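PDB 4EVQ: putative ABC transporter subunit, substrate-binding component from Rhodopseudomonas palustris, which binds 4-hydroxybenzoate and is probably the solute-binding component that delivers such lignin-derived benzoates to an ABC transporter. Local coordinates for residues G15-V19 / R54-V59; E104-P108 / R314-N318. All coordinates share one frame. Where two conformers were deposited one is given. Residue numbers count along the deposited sequence, not the author numbering.

Contact 1: residues G15-V19 / R54-V59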
ATOM      1  N   GLY A  15      -4.854 -19.944 -24.954  1.00 33.84           N
ATOM      2  CA  GLY A  15      -4.433 -18.564 -25.141  1.00 32.51           C
ATOM      3  C   GLY A  15      -3.805 -18.002 -23.865  1.00 31.00           C
ATOM      4  O   GLY A  15      -3.694 -18.699 -22.849  1.00 30.95           O
ATOM      5  N   ALA A  16      -3.369 -16.750 -23.914  1.00 29.37           N
ATOM      6  CA  ALA A  16      -2.826 -16.097 -22.723  1.00 27.71           C
ATOM      7  C   ALA A  16      -3.922 -15.869 -21.670  1.00 25.85           C
ATOM      8  O   ALA A  16      -5.090 -15.661 -22.002  1.00 25.55           O
ATOM      9  CB  ALA A  16      -2.161 -14.793 -23.105  1.00 30.04           C
ATOM     10  N   LEU A  17      -3.546 -15.966 -20.396  1.00 23.47           N
ATOM     11  CA  LEU A  17      -4.408 -15.565 -19.290  1.00 22.90           C
ATOM     12  C   LEU A  17      -4.451 -14.044 -19.324  1.00 20.54           C
ATOM     13  O   LEU A  17      -3.395 -13.400 -19.358  1.00 21.34           O
ATOM     14  CB  LEU A  17      -3.779 -16.043 -17.977  1.00 26.48           C
ATOM     15  CG  LEU A  17      -4.627 -16.238 -16.732  1.00 30.85           C
ATOM     16  CD1 LEU A  17      -4.038 -17.384 -15.898  1.00 31.64           C
ATOM     17  CD2 LEU A  17      -4.680 -14.999 -15.933  1.00 33.11           C
ATOM     18  N   LYS A  18      -5.647 -13.463 -19.337  1.00 19.28           N
ATOM     19  CA  LYS A  18      -5.787 -12.011 -19.409  1.00 18.55           C
ATOM     20  C   LYS A  18      -5.927 -11.457 -18.012  1.00 15.53           C
ATOM     21  O   LYS A  18      -6.905 -11.694 -17.313  1.00 15.42           O
ATOM     22  CB  LYS A  18      -6.986 -11.588 -20.262  1.00 21.56           C
ATOM     23  CG  LYS A  18      -6.921 -12.079 -21.680  1.00 26.53           C
ATOM     24  CD  LYS A  18      -8.116 -11.571 -22.463  1.00 30.60           C
ATOM     25  CE  LYS A  18      -7.971 -10.089 -22.769  1.00 33.70           C
ATOM     26  NZ  LYS A  18      -8.957  -9.728 -23.858  1.00 35.78           N
ATOM     27  N   VAL A  19      -4.921 -10.711 -17.621  1.00 14.50           N
ATOM     28  CA  VAL A  19      -4.866 -10.103 -16.294  1.00 14.33           C
ATOM     29  C   VAL A  19      -5.144  -8.615 -16.478  1.00 13.83           C
ATOM     30  O   VAL A  19      -4.351  -7.880 -17.098  1.00 14.48           O
ATOM     31  CB  VAL A  19      -3.533 -10.369 -15.627  1.00 16.77           C
ATOM     32  CG1 VAL A  19      -3.512  -9.680 -14.252  1.00 18.53           C
ATOM     33  CG2 VAL A  19      -3.289 -11.861 -15.439  1.00 18.88           C
ATOM     34  N   ARG A  54       0.712 -20.760 -17.506  1.00 28.60           N
ATOM     35  CA  ARG A  54      -0.035 -19.959 -18.454  1.00 28.01           C
ATOM     36  C   ARG A  54       0.705 -18.708 -18.832  1.00 26.31           C
ATOM     37  O   ARG A  54       1.201 -17.991 -17.963  1.00 26.53           O
ATOM     38  CB  ARG A  54      -1.391 -19.558 -17.892  1.00 27.63           C
ATOM     39  CG  ARG A  54      -2.302 -20.713 -17.510  1.00 28.19           C
ATOM     40  CD  ARG A  54      -2.874 -21.425 -18.761  1.00 28.82           C
ATOM     41  NE  ARG A  54      -3.506 -20.472 -19.681  1.00 30.00           N
ATOM     42  CZ  ARG A  54      -4.787 -20.097 -19.622  1.00 29.56           C
ATOM     43  NH1 ARG A  54      -5.585 -20.583 -18.679  1.00 28.39           N
ATOM     44  NH2 ARG A  54      -5.279 -19.217 -20.495  1.00 29.93           N
ATOM     45  N   SER A  55       0.762 -18.433 -20.124  1.00 25.55           N
ATOM     46  CA  SER A  55       1.271 -17.154 -20.584  1.00 25.90           C
ATOM     47  C   SER A  55       0.352 -16.058 -20.095  1.00 24.15           C
ATOM     48  O   SER A  55      -0.851 -16.256 -19.916  1.00 24.51           O
ATOM     49  CB  SER A  55       1.353 -17.110 -22.104  1.00 29.14           C
ATOM     50  OG  SER A  55       2.045 -18.247 -22.599  1.00 33.36           O
ATOM     51  N   ILE A  56       0.925 -14.882 -19.871  1.00 22.02           N
ATOM     52  CA  ILE A  56       0.179 -13.794 -19.272  1.00 21.67           C
ATOM     53  C   ILE A  56       0.112 -12.617 -20.216  1.00 20.92           C
ATOM     54  O   ILE A  56       1.112 -12.230 -20.825  1.00 21.88           O
ATOM     55  CB  ILE A  56       0.842 -13.308 -17.960  1.00 21.09           C
ATOM     56  CG1 ILE A  56       1.030 -14.459 -16.957  1.00 21.41           C
ATOM     57  CG2 ILE A  56       0.073 -12.095 -17.345  1.00 22.03           C
ATOM     58  CD1 ILE A  56      -0.230 -15.104 -16.470  1.00 21.35           C
ATOM     59  N   SER A  57      -1.080 -12.074 -20.371  1.00 20.26           N
ATOM     60  CA  SER A  57      -1.254 -10.820 -21.090  1.00 21.40           C
ATOM     61  C   SER A  57      -1.850  -9.795 -20.121  1.00 20.26           C
ATOM     62  O   SER A  57      -2.937  -9.989 -19.594  1.00 20.59           O
ATOM     63  CB  SER A  57      -2.196 -11.045 -22.278  1.00 24.52           C
ATOM     64  OG  SER A  57      -2.615  -9.801 -22.811  1.00 26.81           O
ATOM     65  N   PHE A  58      -1.154  -8.679 -19.924  1.00 19.93           N
ATOM     66  CA  PHE A  58      -1.636  -7.627 -19.031  1.00 19.34           C
ATOM     67  C   PHE A  58      -2.411  -6.604 -19.837  1.00 18.58           C
ATOM     68  O   PHE A  58      -1.911  -6.052 -20.818  1.00 22.86           O
ATOM     69  CB  PHE A  58      -0.485  -6.930 -18.294  1.00 20.27           C
ATOM     70  CG  PHE A  58       0.169  -7.781 -17.230  1.00 22.87           C
ATOM     71  CD1 PHE A  58      -0.521  -8.132 -16.079  1.00 23.92           C
ATOM     72  CD2 PHE A  58       1.477  -8.202 -17.366  1.00 24.89           C
ATOM     73  CE1 PHE A  58       0.067  -8.906 -15.109  1.00 25.58           C
ATOM     74  CE2 PHE A  58       2.074  -8.994 -16.375  1.00 25.01           C
ATOM     75  CZ  PHE A  58       1.376  -9.325 -15.256  1.00 25.45           C
ATOM     76  N   VAL A  59      -3.634  -6.355 -19.422  1.00 15.27           N
ATOM     77  CA  VAL A  59      -4.467  -5.346 -20.019  1.00 14.93           C
ATOM     78  C   VAL A  59      -4.461  -4.180 -19.062  1.00 12.81           C
ATOM     79  O   VAL A  59      -5.112  -4.227 -18.003  1.00 13.09           O
ATOM     80  CB  VAL A  59      -5.894  -5.865 -20.239  1.00 16.82           C
ATOM     81  CG1 VAL A  59      -6.715  -4.797 -20.896  1.00 16.28           C
ATOM     82  CG2 VAL A  59      -5.847  -7.174 -21.074  1.00 20.07           C
TER
HETATM   83  O   HOH W   1      -1.201 -20.034 -21.565  1.00 43.11           O
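V19 overlaps two side chains of the adjoining strand on one face of the sheet, its CG1 3.8 Å from F58 CE1 and its CG2 3.9 Å from I56 CG2. L17 continues this row, its CB 4.0 Å from I56 CD1. Beneath it the backbones pair as parallel strands, their axes twisted by 30°. L17 and V19 use both backbone N and O, whereas K18 turns its own toward the other neighbour, K18 N hydrogen-bonding to D84 OD2 before strand 85-88. The ladder runs L17 N to S55 O (2.8 Å), S57 N to L17 O, V19 N to S57 O and V59 N to V19 O (each 2.9 Å). At the open end R54 curls back: its NH2 donates to G15 O (2.9 Å), L17 CB covers one face of the guanidinium, and NH1 reaches G309 O. A water takes bonds from R54 NE and S55 N and gives one to G15 O. F58 packs on L40 of helix 30-46, while L17 and V19 meet V304 and L300 of helix 288-306. In this Rossmann-like lobe the backbone bonds fix the register, a water-linked R54 marks the edge, and L17 and V19 bury an apolar face.

Contact 2: residues E104-P108 / R314-N318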
ATOM      1  N   GLU A 104     -19.355  -8.876  -6.637  1.00 15.32           N
ATOM      2  CA  GLU A 104     -20.615  -9.444  -7.125  1.00 16.92           C
ATOM      3  C   GLU A 104     -20.336 -10.308  -8.318  1.00 16.40           C
ATOM      4  O   GLU A 104     -21.094 -11.235  -8.578  1.00 18.30           O
ATOM      5  CB  GLU A 104     -21.553  -8.332  -7.498  1.00 17.37           C
ATOM      6  CG  GLU A 104     -22.025  -7.508  -6.289  1.00 18.50           C
ATOM      7  CD  GLU A 104     -22.943  -8.229  -5.308  1.00 20.44           C
ATOM      8  OE1 GLU A 104     -23.223  -9.428  -5.501  1.00 20.38           O
ATOM      9  OE2 GLU A 104     -23.450  -7.560  -4.376  1.00 21.23           O
ATOM     10  N   ASP A 105     -19.293 -10.016  -9.081  1.00 15.89           N
ATOM     11  CA  ASP A 105     -19.019 -10.755 -10.305  1.00 15.49           C
ATOM     12  C   ASP A 105     -18.362 -12.113 -10.037  1.00 15.70           C
ATOM     13  O   ASP A 105     -18.669 -13.098 -10.704  1.00 17.85           O
ATOM     14  CB  ASP A 105     -18.113  -9.921 -11.202  1.00 18.05           C
ATOM     15  CG  ASP A 105     -17.753 -10.634 -12.450  1.00 19.79           C
ATOM     16  OD1 ASP A 105     -18.573 -10.608 -13.394  1.00 21.75           O
ATOM     17  OD2 ASP A 105     -16.690 -11.273 -12.496  1.00 19.20           O
ATOM     18  N   GLY A 106     -17.466 -12.180  -9.075  1.00 15.18           N
ATOM     19  CA  GLY A 106     -16.740 -13.376  -8.718  1.00 15.69           C
ATOM     20  C   GLY A 106     -15.352 -13.523  -9.331  1.00 14.45           C
ATOM     21  O   GLY A 106     -14.616 -14.407  -8.977  1.00 14.80           O
ATOM     22  N   ILE A 107     -14.990 -12.669 -10.281  1.00 13.09           N
ATOM     23  CA  ILE A 107     -13.669 -12.705 -10.865  1.00 12.08           C
ATOM     24  C   ILE A 107     -12.572 -12.643  -9.760  1.00 11.21           C
ATOM     25  O   ILE A 107     -12.655 -11.837  -8.803  1.00 11.90           O
ATOM     26  CB  ILE A 107     -13.470 -11.508 -11.852  1.00 11.72           C
ATOM     27  CG1 ILE A 107     -12.130 -11.570 -12.568  1.00 12.88           C
ATOM     28  CG2 ILE A 107     -13.616 -10.162 -11.103  1.00 12.84           C
ATOM     29  CD1 ILE A 107     -12.052 -10.561 -13.755  1.00 12.29           C
ATOM     30  N   PRO A 108     -11.514 -13.465  -9.886  1.00 11.98           N
ATOM     31  CA  PRO A 108     -10.421 -13.355  -8.883  1.00 12.17           C
ATOM     32  C   PRO A 108      -9.853 -11.957  -8.937  1.00 11.30           C
ATOM     33  O   PRO A 108      -9.512 -11.437 -10.003  1.00 11.13           O
ATOM     34  CB  PRO A 108      -9.402 -14.382  -9.371  1.00 12.86           C
ATOM     35  CG  PRO A 108     -10.273 -15.446 -10.130  1.00 12.46           C
ATOM     36  CD  PRO A 108     -11.292 -14.585 -10.834  1.00 12.22           C
ATOM     37  N   ARG A 314     -12.846 -20.903 -11.008  1.00 21.43           N
ATOM     38  CA  ARG A 314     -12.660 -19.676 -10.212  1.00 20.36           C
ATOM     39  C   ARG A 314     -12.763 -19.942  -8.724  1.00 19.26           C
ATOM     40  O   ARG A 314     -11.988 -19.411  -7.965  1.00 17.84           O
ATOM     41  CB  ARG A 314     -13.683 -18.580 -10.556  1.00 22.04           C
ATOM     42  CG  ARG A 314     -13.396 -17.849 -11.828  1.00 23.21           C
ATOM     43  CD  ARG A 314     -14.330 -16.727 -12.051  1.00 22.81           C
ATOM     44  NE  ARG A 314     -13.909 -15.978 -13.235  1.00 24.81           N
ATOM     45  CZ  ARG A 314     -14.592 -14.973 -13.741  1.00 26.26           C
ATOM     46  NH1 ARG A 314     -15.702 -14.624 -13.160  1.00 27.13           N
ATOM     47  NH2 ARG A 314     -14.132 -14.300 -14.810  1.00 28.77           N
ATOM     48  N   LYS A 315     -13.731 -20.756  -8.316  0.55 20.04           N
ATOM     49  CA  LYS A 315     -13.944 -21.024  -6.895  0.55 21.59           C
ATOM     50  C   LYS A 315     -12.717 -21.679  -6.275  0.55 19.63           C
ATOM     51  O   LYS A 315     -12.262 -21.307  -5.192  0.55 19.45           O
ATOM     52  CB  LYS A 315     -15.179 -21.907  -6.715  0.55 25.14           C
ATOM     53  CG  LYS A 315     -15.626 -22.095  -5.277  0.55 27.80           C
ATOM     54  CD  LYS A 315     -16.998 -22.793  -5.191  0.55 29.75           C
ATOM     55  CE  LYS A 315     -18.004 -22.284  -6.246  0.55 31.20           C
ATOM     56  NZ  LYS A 315     -18.959 -21.268  -5.715  0.55 32.33           N
ATOM     57  N   GLU A 316     -12.164 -22.640  -6.988  1.00 19.15           N
ATOM     58  CA  GLU A 316     -11.013 -23.371  -6.548  1.00 17.87           C
ATOM     59  C   GLU A 316      -9.747 -22.491  -6.584  1.00 16.69           C
ATOM     60  O   GLU A 316      -8.912 -22.559  -5.681  1.00 17.78           O
ATOM     61  CB  GLU A 316     -10.868 -24.571  -7.484  1.00 19.30           C
ATOM     62  CG  GLU A 316     -12.045 -25.565  -7.429  1.00 22.16           C
ATOM     63  CD  GLU A 316     -13.297 -25.251  -8.283  1.00 24.30           C
ATOM     64  OE1 GLU A 316     -13.402 -24.237  -8.983  1.00 22.92           O
ATOM     65  OE2 GLU A 316     -14.210 -26.096  -8.247  1.00 28.04           O
ATOM     66  N   LEU A 317      -9.614 -21.694  -7.630  1.00 16.12           N
ATOM     67  CA  LEU A 317      -8.516 -20.755  -7.716  1.00 14.48           C
ATOM     68  C   LEU A 317      -8.542 -19.777  -6.524  1.00 13.16           C
ATOM     69  O   LEU A 317      -7.535 -19.608  -5.845  1.00 13.38           O
ATOM     70  CB  LEU A 317      -8.628 -20.019  -9.044  1.00 13.83           C
ATOM     71  CG  LEU A 317      -7.403 -19.133  -9.396  1.00 16.11           C
ATOM     72  CD1 LEU A 317      -7.352 -18.871 -10.899  1.00 17.41           C
ATOM     73  CD2 LEU A 317      -7.410 -17.795  -8.663  1.00 17.28           C
ATOM     74  N   ASN A 318      -9.705 -19.202  -6.229  1.00 13.77           N
ATOM     75  CA  ASN A 318      -9.816 -18.253  -5.120  1.00 13.01           C
ATOM     76  C   ASN A 318      -9.561 -18.940  -3.790  1.00 13.97           C
ATOM     77  O   ASN A 318      -8.916 -18.377  -2.912  1.00 13.58           O
ATOM     78  CB  ASN A 318     -11.194 -17.579  -5.145  1.00 14.27           C
ATOM     79  CG  ASN A 318     -11.340 -16.600  -6.280  1.00 14.37           C
ATOM     80  OD1 ASN A 318     -10.414 -15.952  -6.651  1.00 14.91           O
ATOM     81  ND2 ASN A 318     -12.527 -16.488  -6.808  1.00 17.18           N
TER
HETATM   82  O   HOH W   2     -16.064 -12.314 -14.892  1.00 24.98           O
HETATM   83  O   HOH W   3     -17.317 -15.611 -11.240  1.00 28.10           O
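Although the charged pair D105 and R314 faces across this contact, no direct hydrogen bond joins the two segments; water does much of the bridging. D105 OD2 and R314 NH1 form a long salt bridge of 3.6 Å. One water donates to D105 OD2 (2.7 Å) and accepts from R314 NH2 (2.8 Å), and a second donates to D105 O (2.9 Å) while accepting from R314 NH1 (2.7 Å). D105 OD2 also closes an Asx turn, accepting from I107 N at 3.1 Å. Between them G106 leaves the helix with phi 96°, a backbone in which a CB would jam against the preceding carbonyl oxygen. The extended R314 side chain lies along this turn, with I107 CA over one face of its guanidinium and P108 CD 3.8 Å from R314 NE. Deeper in, the proline ring fits against the helix: P108 CG is 4.0 Å from L317 CD2, and P108 CB is 3.3 Å from N318 OD1, a buried oxygen without a polar partner. The contact therefore sets the exit of helix 92-105, just before strand 109-111, against the first turn of helix 314-322. On the strand side P108 pairs through its backbone with L86 of strand 85-88, and I107 O accepts from N127 ND2. On the helix side L317 also packs on V311, in the loop leading into helix 314-322.

From the N terminus, contact 1 closes first: a beta-alpha-beta crossover within the six-stranded sheet carries the chain from 15-19 through helix 30-46, with the short strand 50-51 just before the return on 54-59. Contact 2 opens only afterwards, at 104-108, and its far longer loop passes through the second, seven-stranded sheet before coming back at 314-318. The two are in series, neither nested nor crossed. Contact 1 joins neighbouring strands inside one sheet, whereas contact 2 fastens a late helix to the turn entering strand 109-111 of that same sheet. They lie about 16 Å apart, centre to centre, without touching, and V311 packs on both L17 and L317, linking the two sites indirectly.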